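Local coordinates for envelope glycoprotein (Bourbon virus, PDB 5ZKX) that probably mediates attachment and low-pH-triggered membrane fusion during entry of this virus, as a class III fusion protein related to baculovirus gp64, at residues Leu82-Trp85 with Gly86-Val90. Sequence-based numbering, arbitrary orientation.
Sequences LKTW and GQEEV
Gly86 N donates to Leu82 O at 3.0 Å, and Gln87 N to Lys83 O and Glu88 N to Thr84 O repeat the i to i+4 pattern through the last turn of helix 79-88. A Schellman motif then closes the helix: Val90 N turns back to Trp85 O at 3.1 Å, and inside this loop Glu89 N makes a weak bond of 3.4 Å to Gly86 O. The positive-phi place of the motif, most often held by glycine, is here taken by Glu89 (phi 56°).

Thr84 and Glu88 lie side by side, one turn apart. Thr84 holds OG1 anti to its own N (chi1 -163°), which brings it 3.2 Å from Glu88 OE2, while the extended Glu88 chain runs past Thr84 O and its OE1 is hydrogen-bonded to Tyr92 OH. A short hydroxyl and a long carboxylate suit this flank, where Glu88 is exposed and Thr84 partly so; Lys83 NZ forms a salt bridge with Glu180.

On the buried flank Val90 C lies over one face of the indole, with Val90 O 3.2 Å from Trp85 CG, and the same oxygen receives a CA-H contact from Trp85. The Trp85 side chain touches Val145, Arg49 and Pro77, and Leu82 lies against Ile45 and Leu191. Buried Gly86 accepts a hydrogen bond at O from Asn147 ND2 of strand 134-148. The cap thus engages Trp85 O at the helix end while the indole ties it to the buried side, which probably helps set the exit toward strand 91-93.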
loop_
_atom_site.group_PDB
_atom_site.type_symbol
_atom_site.label_atom_id
_atom_site.label_comp_id
_atom_site.label_asym_id
_atom_site.label_seq_id
_atom_site.Cartn_x
_atom_site.Cartn_y
_atom_site.Cartn_z
ATOM N N LEU A 82 32.576 -13.474 13.281
ATOM C CA LEU A 82 31.259 -13.446 12.655
ATOM C C LEU A 82 31.175 -14.415 11.482
ATOM O O LEU A 82 30.112 -14.993 11.231
ATOM C CB LEU A 82 30.937 -12.023 12.207
ATOM C CG LEU A 82 29.529 -11.765 11.684
ATOM C CD1 LEU A 82 28.504 -12.334 12.648
ATOM C CD2 LEU A 82 29.326 -10.277 11.476
ATOM N N LYS A 83 32.282 -14.614 10.764
ATOM C CA LYS A 83 32.292 -15.560 9.653
ATOM C C LYS A 83 32.061 -16.983 10.138
ATOM O O LYS A 83 31.272 -17.733 9.549
ATOM C CB LYS A 83 33.615 -15.465 8.894
ATOM C CG LYS A 83 33.765 -14.201 8.078
ATOM C CD LYS A 83 35.188 -14.024 7.584
ATOM C CE LYS A 83 35.333 -12.719 6.822
ATOM N NZ LYS A 83 35.758 -12.952 5.415
ATOM N N THR A 84 32.759 -17.387 11.204
ATOM C CA THR A 84 32.563 -18.730 11.734
ATOM C C THR A 84 31.239 -18.862 12.473
ATOM O O THR A 84 30.717 -19.976 12.585
ATOM C CB THR A 84 33.728 -19.126 12.647
ATOM O OG1 THR A 84 33.728 -20.547 12.831
ATOM C CG2 THR A 84 33.622 -18.458 14.001
ATOM N N TRP A 85 30.682 -17.756 12.969
ATOM C CA TRP A 85 29.351 -17.804 13.557
ATOM C C TRP A 85 28.304 -18.117 12.497
ATOM O O TRP A 85 27.507 -19.048 12.654
ATOM C CB TRP A 85 29.024 -16.478 14.245
ATOM C CG TRP A 85 29.731 -16.247 15.543
ATOM C CD1 TRP A 85 30.809 -16.927 16.027
ATOM C CD2 TRP A 85 29.408 -15.254 16.524
ATOM N NE1 TRP A 85 31.179 -16.418 17.248
ATOM C CE2 TRP A 85 30.333 -15.389 17.576
ATOM C CE3 TRP A 85 28.425 -14.265 16.615
ATOM C CZ2 TRP A 85 30.303 -14.575 18.704
ATOM C CZ3 TRP A 85 28.397 -13.458 17.735
ATOM C CH2 TRP A 85 29.330 -13.618 18.765
ATOM N N GLY A 86 28.290 -17.347 11.408
ATOM C CA GLY A 86 27.317 -17.590 10.357
ATOM C C GLY A 86 27.503 -18.941 9.696
ATOM O O GLY A 86 26.529 -19.615 9.352
ATOM N N GLN A 87 28.758 -19.360 9.518
ATOM C CA GLN A 87 29.031 -20.658 8.914
ATOM C C GLN A 87 28.567 -21.797 9.814
ATOM O O GLN A 87 28.088 -22.826 9.325
ATOM C CB GLN A 87 30.520 -20.785 8.611
ATOM C CG GLN A 87 30.910 -22.084 7.933
ATOM C CD GLN A 87 32.405 -22.314 7.958
ATOM O OE1 GLN A 87 33.175 -21.418 8.308
ATOM N NE2 GLN A 87 32.826 -23.518 7.588
ATOM N N GLU A 88 28.705 -21.635 11.130
ATOM C CA GLU A 88 28.266 -22.645 12.082
ATOM C C GLU A 88 26.869 -22.387 12.627
ATOM O O GLU A 88 26.306 -23.279 13.271
ATOM C CB GLU A 88 29.254 -22.738 13.254
ATOM C CG GLU A 88 30.665 -23.140 12.852
ATOM C CD GLU A 88 31.590 -23.303 14.044
ATOM O OE1 GLU A 88 31.100 -23.241 15.190
ATOM O OE2 GLU A 88 32.807 -23.497 13.834
ATOM N N GLU A 89 26.296 -21.205 12.377
ATOM C CA GLU A 89 25.002 -20.810 12.941
ATOM C C GLU A 89 25.032 -20.905 14.466
ATOM O O GLU A 89 24.113 -21.420 15.104
ATOM C CB GLU A 89 23.859 -21.639 12.350
ATOM C CG GLU A 89 23.684 -21.459 10.850
ATOM C CD GLU A 89 22.242 -21.623 10.400
ATOM O OE1 GLU A 89 21.345 -21.724 11.266
ATOM O OE2 GLU A 89 22.006 -21.652 9.175
ATOM N N VAL A 90 26.110 -20.385 15.047
ATOM C CA VAL A 90 26.389 -20.522 16.472
ATOM C C VAL A 90 27.239 -19.335 16.906
ATOM O O VAL A 90 28.172 -18.940 16.204
ATOM C CB VAL A 90 27.102 -21.862 16.765
ATOM C CG1 VAL A 90 27.952 -21.756 18.009
ATOM C CG2 VAL A 90 26.097 -22.995 16.899
#